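Local atomic coordinates of AlkZ (Streptomyces sahachiroi, PDB entry 5UUJ), a protein that belongs to the AlkZ-like DNA glycosylase family of the helix-turn-helix clan, a mixed helix-and-sheet protein in which helices predominate over strands, with a five-stranded mixed sheet. Residues V300-V310 with D324-E332; Y219-W230 with Q289-D298. All blocks are in the same frame, centred on the assembly; numbering follows the deposited sequence.

How the interactions relate
Interaction 2 (219-230 with 289-298) is the more deeply buried of the two, its centre about 11 Å from the centre of the chain, against about 19 Å for interaction 1 (300-310 with 324-332). Interaction 1 sets a loop and short helix on a strand of the mixed sheet through valines and leucine, with few polar links. In interaction 2 helix 224-232 and the residue before its lead-in loop meet a helix end and turn through aromatic rings, an arginine and backbone carbonyls. The two are continuous: segment 289-298 runs almost directly into 300-310, and Tyr290 OH probably hydrogen-bonds Gly325 O, at 2.7 Å.

Interaction 1 of 2, residues V300-V310 with D324-E332; sequences VVLAPEHRSAV and DGRVVGVWE
Val301 and Arg326 bring the two backbones to their closest approach, 4.6 Å between CA atoms, and one main-chain hydrogen bond joins them there, from Val327 N to Val301 O at 2.9 Å. Water 1 adds a second link just beyond it, accepting from Ala303 N and donating to Val327 O. Val327 points toward the loop and shares its two methyls among three side chains of the loop and helical turn. Val327 CG2 meets Val301 CG1 at 3.9 Å, while Val327 CG1, set anti to the backbone N (chi1 176°), reaches Leu302 CD1 at 4.0 Å and lies near Val310 CG2. Val310 CG2 also touches Val330 CG1, at 4.0 Å, so Val310 spans two residues of the strand that point to the same side. Val330 CG1 in addition rests 3.7 Å from Ala309 O. The strand, 326-334, is the central one of the five-stranded mixed sheet, and the loop with its short helical turn 307-310 packs across one side of its first half; Val310 and Val327 both extend this apolar layer to Val320 of the adjacent strand. At the start of the strand Arg326 folds back along the loop. A bend at chi3 (65°) turns its guanidinium over Val301 O, which lies over one face, with Val300 O and Ala303 CB near the plane at the edge. Arg326 NE makes a weak hydrogen bond to Val300 O, 3.3 Å long and bent to 133° at the hydrogen. Phe13 of helix 9-19 touches Val300, Val301 and Arg326, covering this end of the contact.

Interaction 2 of 2, residues Y219-W230 with Q289-D298; sequences YGPATIETFDRW and QYLLGPGTKD
The Tyr219 ring has Gly293 CA over one face, a CH-pi contact 3.7 Å from the centroid and 9° off the ring normal, while Pro294 CD and Gln289 O approach obliquely. The Gly293 backbone thus lies directly on the ring, its CA over the ring centre; the tyrosine hydroxyl is hydrogen-bonded to Leu37 O. Trp230 offers its edge to Leu292 O, 3.6 Å from Trp230 CD1, and Trp230 CB lies 3.6 Å from Gly293 O, a carbonyl hydrogen-bonded to Tyr215 OH. The Arg229 guanidinium carries Lys297 CB over one face and Pro294 O at its edge. Here the end of helix 289-292, continuing into a type I turn from Gly295 to Asp298, is laid against helix 224-232, whose N-cap is Thr223. The gripping bond is Arg229 NH2 to Pro294 O, 2.9 Å long, close to the carbonyl axis and only 10° out of the guanidinium plane; a bend at chi3 (72°) turns the group onto it. Water 2 donates to the same oxygen and to Asp298 OD2, and accepts from Thr226 OG1. Water 3 joins Thr226 O to Pro294 O, the latter weakly. Asp298 OD1 forms a salt bridge with Arg260.

Interaction 1 of 2, residues V300-V310 with D324-E332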
# COMPACT_ATOMS: atom_id res chain seq x y z
N VAL A 300 -2.87 17.29 -9.32
CA VAL A 300 -2.06 18.32 -8.67
C VAL A 300 -0.66 17.79 -8.38
O VAL A 300 0.28 18.57 -8.21
CB VAL A 300 -2.69 18.84 -7.36
CG1 VAL A 300 -4.10 19.37 -7.62
CG2 VAL A 300 -2.70 17.76 -6.28
N VAL A 301 -0.52 16.47 -8.32
CA VAL A 301 0.77 15.83 -8.08
C VAL A 301 1.43 15.43 -9.40
O VAL A 301 2.64 15.62 -9.58
CB VAL A 301 0.62 14.58 -7.19
CG1 VAL A 301 1.96 13.84 -7.05
CG2 VAL A 301 0.08 14.98 -5.83
N LEU A 302 0.63 14.88 -10.30
CA LEU A 302 1.12 14.36 -11.57
C LEU A 302 0.25 14.85 -12.73
O LEU A 302 -0.92 14.50 -12.83
CB LEU A 302 1.14 12.83 -11.54
CG LEU A 302 1.45 12.11 -12.86
CD1 LEU A 302 2.80 12.52 -13.42
CD2 LEU A 302 1.40 10.60 -12.65
N ALA A 303 0.85 15.67 -13.59
CA ALA A 303 0.13 16.24 -14.73
C ALA A 303 -0.44 15.13 -15.62
O ALA A 303 0.23 14.14 -15.89
CB ALA A 303 1.06 17.14 -15.53
N PRO A 304 -1.70 15.29 -16.08
CA PRO A 304 -2.35 14.22 -16.84
C PRO A 304 -1.61 13.85 -18.12
O PRO A 304 -1.62 12.68 -18.51
CB PRO A 304 -3.73 14.80 -17.16
CG PRO A 304 -3.58 16.28 -17.04
CD PRO A 304 -2.56 16.49 -15.96
N GLU A 305 -0.97 14.82 -18.77
CA GLU A 305 -0.28 14.55 -20.02
C GLU A 305 1.01 13.75 -19.81
O GLU A 305 1.57 13.20 -20.75
CB GLU A 305 0.03 15.86 -20.77
CG GLU A 305 1.07 16.76 -20.10
CD GLU A 305 0.47 17.75 -19.12
OE1 GLU A 305 -0.64 17.50 -18.61
OE2 GLU A 305 1.11 18.80 -18.87
N HIS A 306 1.47 13.68 -18.56
CA HIS A 306 2.69 12.95 -18.22
C HIS A 306 2.40 11.65 -17.48
O HIS A 306 3.33 10.96 -17.05
CB HIS A 306 3.61 13.83 -17.38
CG HIS A 306 4.13 15.03 -18.10
ND1 HIS A 306 4.43 15.03 -19.45
CD2 HIS A 306 4.41 16.28 -17.66
CE1 HIS A 306 4.86 16.22 -19.81
NE2 HIS A 306 4.87 17.00 -18.74
N ARG A 307 1.12 11.32 -17.33
CA ARG A 307 0.73 10.18 -16.51
C ARG A 307 1.19 8.85 -17.10
O ARG A 307 1.60 7.94 -16.37
CB ARG A 307 -0.79 10.17 -16.32
CG ARG A 307 -1.28 9.17 -15.28
CD ARG A 307 -2.79 9.19 -15.14
NE ARG A 307 -3.27 7.99 -14.45
CZ ARG A 307 -3.60 6.85 -15.05
NH1 ARG A 307 -3.52 6.74 -16.37
NH2 ARG A 307 -4.03 5.82 -14.33
N SER A 308 1.13 8.73 -18.42
CA SER A 308 1.48 7.49 -19.10
C SER A 308 2.96 7.15 -18.95
O SER A 308 3.36 6.00 -19.13
CB SER A 308 1.11 7.56 -20.58
OG SER A 308 1.86 8.57 -21.24
N ALA A 309 3.78 8.15 -18.63
CA ALA A 309 5.20 7.92 -18.41
C ALA A 309 5.46 7.28 -17.04
O ALA A 309 6.48 6.63 -16.84
CB ALA A 309 5.97 9.23 -18.53
N VAL A 310 4.52 7.47 -16.12
CA VAL A 310 4.64 6.93 -14.77
C VAL A 310 3.85 5.63 -14.62
O VAL A 310 4.41 4.60 -14.25
CB VAL A 310 4.14 7.95 -13.72
CG1 VAL A 310 4.29 7.38 -12.31
CG2 VAL A 310 4.90 9.26 -13.84
N ASP A 324 9.51 19.71 -5.14
CA ASP A 324 8.55 20.55 -4.44
C ASP A 324 7.22 19.82 -4.24
O ASP A 324 6.16 20.45 -4.22
CB ASP A 324 8.32 21.86 -5.20
CG ASP A 324 9.60 22.65 -5.43
OD1 ASP A 324 10.61 22.37 -4.74
OD2 ASP A 324 9.61 23.54 -6.30
N GLY A 325 7.28 18.50 -4.10
CA GLY A 325 6.11 17.69 -3.82
C GLY A 325 5.41 17.11 -5.05
O GLY A 325 4.55 16.25 -4.92
N ARG A 326 5.78 17.60 -6.23
CA ARG A 326 5.15 17.17 -7.48
C ARG A 326 6.06 16.23 -8.27
O ARG A 326 7.27 16.40 -8.27
CB ARG A 326 4.79 18.38 -8.34
CG ARG A 326 3.72 19.28 -7.75
CD ARG A 326 3.37 20.44 -8.67
NE ARG A 326 2.77 19.99 -9.92
CZ ARG A 326 3.41 19.86 -11.08
NH1 ARG A 326 4.70 20.14 -11.19
NH2 ARG A 326 2.74 19.44 -12.15
N VAL A 327 5.46 15.27 -8.96
CA VAL A 327 6.21 14.37 -9.84
C VAL A 327 6.62 15.13 -11.10
O VAL A 327 5.77 15.68 -11.80
CB VAL A 327 5.38 13.12 -10.22
CG1 VAL A 327 6.14 12.24 -11.22
CG2 VAL A 327 5.02 12.33 -8.98
N VAL A 328 7.93 15.18 -11.36
CA VAL A 328 8.46 15.95 -12.49
C VAL A 328 9.31 15.09 -13.42
O VAL A 328 9.96 15.61 -14.34
CB VAL A 328 9.31 17.14 -12.00
CG1 VAL A 328 8.44 18.17 -11.30
CG2 VAL A 328 10.42 16.67 -11.08
N GLY A 329 9.31 13.78 -13.20
CA GLY A 329 10.05 12.86 -14.03
C GLY A 329 10.11 11.46 -13.45
O GLY A 329 9.52 11.19 -12.40
N VAL A 330 10.80 10.57 -14.16
CA VAL A 330 11.02 9.20 -13.70
C VAL A 330 12.50 8.88 -13.70
O VAL A 330 13.31 9.63 -14.26
CB VAL A 330 10.28 8.17 -14.58
CG1 VAL A 330 8.77 8.39 -14.53
CG2 VAL A 330 10.80 8.23 -16.02
N TRP A 331 12.87 7.76 -13.09
CA TRP A 331 14.25 7.31 -13.10
C TRP A 331 14.34 5.80 -13.06
O TRP A 331 13.36 5.10 -12.78
CB TRP A 331 15.03 7.92 -11.93
CG TRP A 331 14.52 7.58 -10.55
CD1 TRP A 331 13.52 8.21 -9.87
CD2 TRP A 331 15.02 6.56 -9.68
NE1 TRP A 331 13.35 7.63 -8.63
CE2 TRP A 331 14.26 6.62 -8.49
CE3 TRP A 331 16.03 5.60 -9.79
CZ2 TRP A 331 14.48 5.75 -7.42
CZ3 TRP A 331 16.24 4.74 -8.72
CH2 TRP A 331 15.47 4.82 -7.55
N GLU A 332 15.53 5.30 -13.35
CA GLU A 332 15.77 3.88 -13.51
C GLU A 332 17.25 3.60 -13.30
O GLU A 332 18.09 4.40 -13.70
CB GLU A 332 15.32 3.43 -14.91
CG GLU A 332 15.51 1.96 -15.22
CD GLU A 332 15.15 1.64 -16.66
OE1 GLU A 332 14.61 2.53 -17.35
OE2 GLU A 332 15.41 0.50 -17.11
O HOH W 1 3.43 16.59 -13.23

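Interaction 2 of 2, residues Y219-W230 with Q289-D298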
# COMPACT_ATOMS: atom_id res chain seq x y z
N TYR A 219 -1.81 10.76 4.14
CA TYR A 219 -2.14 11.26 2.80
C TYR A 219 -3.22 12.34 2.80
O TYR A 219 -3.76 12.68 1.75
CB TYR A 219 -2.60 10.09 1.92
CG TYR A 219 -1.70 8.88 2.03
CD1 TYR A 219 -0.39 8.91 1.56
CD2 TYR A 219 -2.16 7.70 2.60
CE1 TYR A 219 0.43 7.81 1.66
CE2 TYR A 219 -1.35 6.59 2.70
CZ TYR A 219 -0.05 6.65 2.23
OH TYR A 219 0.75 5.54 2.34
N GLY A 220 -3.53 12.87 3.98
CA GLY A 220 -4.48 13.96 4.09
C GLY A 220 -3.87 15.27 3.59
O GLY A 220 -2.66 15.34 3.40
N PRO A 221 -4.70 16.29 3.35
CA PRO A 221 -6.17 16.20 3.36
C PRO A 221 -6.66 15.43 2.14
O PRO A 221 -5.94 15.36 1.15
CB PRO A 221 -6.62 17.67 3.30
CG PRO A 221 -5.39 18.49 3.64
CD PRO A 221 -4.24 17.67 3.16
N ALA A 222 -7.86 14.86 2.22
CA ALA A 222 -8.38 14.07 1.11
C ALA A 222 -9.90 14.04 1.11
O ALA A 222 -10.54 14.29 2.13
CB ALA A 222 -7.83 12.65 1.17
N THR A 223 -10.47 13.74 -0.05
CA THR A 223 -11.92 13.60 -0.19
C THR A 223 -12.33 12.16 0.08
O THR A 223 -11.49 11.26 0.15
CB THR A 223 -12.40 13.99 -1.59
OG1 THR A 223 -11.89 13.05 -2.55
CG2 THR A 223 -11.94 15.40 -1.95
N ILE A 224 -13.63 11.95 0.22
CA ILE A 224 -14.19 10.61 0.36
C ILE A 224 -13.88 9.77 -0.87
O ILE A 224 -13.53 8.60 -0.75
CB ILE A 224 -15.71 10.67 0.60
CG1 ILE A 224 -15.99 11.25 1.98
CG2 ILE A 224 -16.35 9.28 0.45
CD1 ILE A 224 -17.45 11.50 2.27
N GLU A 225 -14.00 10.38 -2.04
CA GLU A 225 -13.75 9.69 -3.30
C GLU A 225 -12.31 9.19 -3.38
O GLU A 225 -12.05 8.06 -3.78
CB GLU A 225 -14.05 10.61 -4.49
CG GLU A 225 -13.75 9.98 -5.85
CD GLU A 225 -14.20 10.85 -7.01
OE1 GLU A 225 -14.66 11.98 -6.77
OE2 GLU A 225 -14.08 10.40 -8.17
N THR A 226 -11.38 10.06 -3.00
CA THR A 226 -9.96 9.74 -3.02
C THR A 226 -9.65 8.60 -2.06
O THR A 226 -8.85 7.72 -2.37
CB THR A 226 -9.12 10.98 -2.67
OG1 THR A 226 -9.29 11.97 -3.68
CG2 THR A 226 -7.64 10.63 -2.55
N PHE A 227 -10.29 8.62 -0.90
CA PHE A 227 -10.09 7.57 0.09
C PHE A 227 -10.51 6.20 -0.44
O PHE A 227 -9.77 5.23 -0.32
CB PHE A 227 -10.87 7.89 1.37
CG PHE A 227 -10.96 6.73 2.32
CD1 PHE A 227 -9.88 6.39 3.13
CD2 PHE A 227 -12.11 5.97 2.41
CE1 PHE A 227 -9.96 5.33 4.00
CE2 PHE A 227 -12.20 4.90 3.28
CZ PHE A 227 -11.12 4.58 4.08
N ASP A 228 -11.71 6.13 -1.02
CA ASP A 228 -12.26 4.86 -1.46
C ASP A 228 -11.59 4.40 -2.75
O ASP A 228 -11.60 3.21 -3.07
CB ASP A 228 -13.78 4.96 -1.65
CG ASP A 228 -14.46 3.60 -1.71
OD1 ASP A 228 -13.99 2.66 -1.04
OD2 ASP A 228 -15.47 3.47 -2.43
N ARG A 229 -11.00 5.33 -3.49
CA ARG A 229 -10.20 4.97 -4.66
C ARG A 229 -8.94 4.22 -4.21
O ARG A 229 -8.59 3.18 -4.78
CB ARG A 229 -9.80 6.20 -5.48
CG ARG A 229 -8.95 5.85 -6.69
CD ARG A 229 -8.83 6.99 -7.67
NE ARG A 229 -7.97 8.06 -7.16
CZ ARG A 229 -8.28 9.35 -7.15
NH1 ARG A 229 -9.44 9.78 -7.63
NH2 ARG A 229 -7.41 10.23 -6.66
N TRP A 230 -8.27 4.76 -3.20
CA TRP A 230 -7.13 4.09 -2.60
C TRP A 230 -7.53 2.75 -1.99
O TRP A 230 -6.85 1.74 -2.19
CB TRP A 230 -6.50 4.98 -1.52
CG TRP A 230 -5.59 4.25 -0.59
CD1 TRP A 230 -4.29 3.91 -0.81
CD2 TRP A 230 -5.91 3.78 0.72
NE1 TRP A 230 -3.78 3.25 0.28
CE2 TRP A 230 -4.75 3.16 1.23
CE3 TRP A 230 -7.06 3.82 1.52
CZ2 TRP A 230 -4.71 2.58 2.50
CZ3 TRP A 230 -7.02 3.25 2.77
CH2 TRP A 230 -5.85 2.64 3.25
N GLN A 289 4.24 4.65 -1.97
CA GLN A 289 3.03 5.07 -1.28
C GLN A 289 2.77 6.57 -1.38
O GLN A 289 1.62 7.01 -1.29
CB GLN A 289 3.09 4.65 0.19
CG GLN A 289 2.92 3.16 0.41
CD GLN A 289 1.55 2.65 -0.02
OE1 GLN A 289 0.54 2.90 0.64
NE2 GLN A 289 1.51 1.94 -1.14
N TYR A 290 3.82 7.37 -1.54
CA TYR A 290 3.64 8.81 -1.70
C TYR A 290 2.72 9.08 -2.89
O TYR A 290 1.93 10.02 -2.88
CB TYR A 290 4.97 9.54 -1.89
CG TYR A 290 4.79 11.03 -2.06
CD1 TYR A 290 4.59 11.86 -0.96
CD2 TYR A 290 4.79 11.61 -3.32
CE1 TYR A 290 4.40 13.22 -1.11
CE2 TYR A 290 4.60 12.97 -3.48
CZ TYR A 290 4.41 13.77 -2.37
OH TYR A 290 4.22 15.12 -2.53
N LEU A 291 2.84 8.23 -3.91
CA LEU A 291 2.02 8.32 -5.11
C LEU A 291 0.69 7.60 -4.94
O LEU A 291 -0.36 8.13 -5.28
CB LEU A 291 2.77 7.71 -6.30
CG LEU A 291 3.19 8.64 -7.44
CD1 LEU A 291 3.86 7.81 -8.52
CD2 LEU A 291 2.01 9.40 -8.02
N LEU A 292 0.75 6.37 -4.42
CA LEU A 292 -0.42 5.50 -4.41
C LEU A 292 -1.45 5.91 -3.36
O LEU A 292 -2.63 5.56 -3.48
CB LEU A 292 0.01 4.05 -4.16
CG LEU A 292 0.91 3.40 -5.21
CD1 LEU A 292 1.09 1.92 -4.90
CD2 LEU A 292 0.35 3.58 -6.62
N GLY A 293 -1.02 6.65 -2.35
CA GLY A 293 -1.94 7.16 -1.35
C GLY A 293 -3.00 8.03 -1.99
O GLY A 293 -4.17 7.65 -2.03
N PRO A 294 -2.60 9.20 -2.50
CA PRO A 294 -3.54 10.08 -3.20
C PRO A 294 -3.98 9.52 -4.54
O PRO A 294 -5.02 9.92 -5.07
CB PRO A 294 -2.74 11.38 -3.39
CG PRO A 294 -1.59 11.29 -2.45
CD PRO A 294 -1.28 9.83 -2.34
N GLY A 295 -3.18 8.61 -5.10
CA GLY A 295 -3.46 8.00 -6.39
C GLY A 295 -2.72 8.69 -7.52
O GLY A 295 -2.56 9.91 -7.52
N THR A 296 -2.25 7.90 -8.48
CA THR A 296 -1.56 8.44 -9.65
C THR A 296 -2.46 9.34 -10.48
O THR A 296 -1.98 10.13 -11.29
CB THR A 296 -1.02 7.32 -10.56
OG1 THR A 296 -2.11 6.51 -11.02
CG2 THR A 296 -0.02 6.45 -9.81
N LYS A 297 -3.77 9.23 -10.26
CA LYS A 297 -4.76 10.02 -10.99
C LYS A 297 -4.80 11.48 -10.54
O LYS A 297 -5.30 12.34 -11.26
CB LYS A 297 -6.16 9.41 -10.82
CG LYS A 297 -6.80 8.89 -12.10
CD LYS A 297 -6.67 7.38 -12.21
CE LYS A 297 -7.31 6.83 -13.48
NZ LYS A 297 -8.15 7.84 -14.20
N ASP A 298 -4.28 11.77 -9.34
CA ASP A 298 -4.37 13.12 -8.79
C ASP A 298 -3.52 14.10 -9.59
O ASP A 298 -2.29 14.04 -9.57
CB ASP A 298 -3.96 13.14 -7.32
CG ASP A 298 -4.51 14.35 -6.58
OD1 ASP A 298 -4.77 15.38 -7.24
OD2 ASP A 298 -4.69 14.27 -5.35
O HOH W 2 -6.18 12.37 -4.59
O HOH W 3 -6.91 7.75 -4.26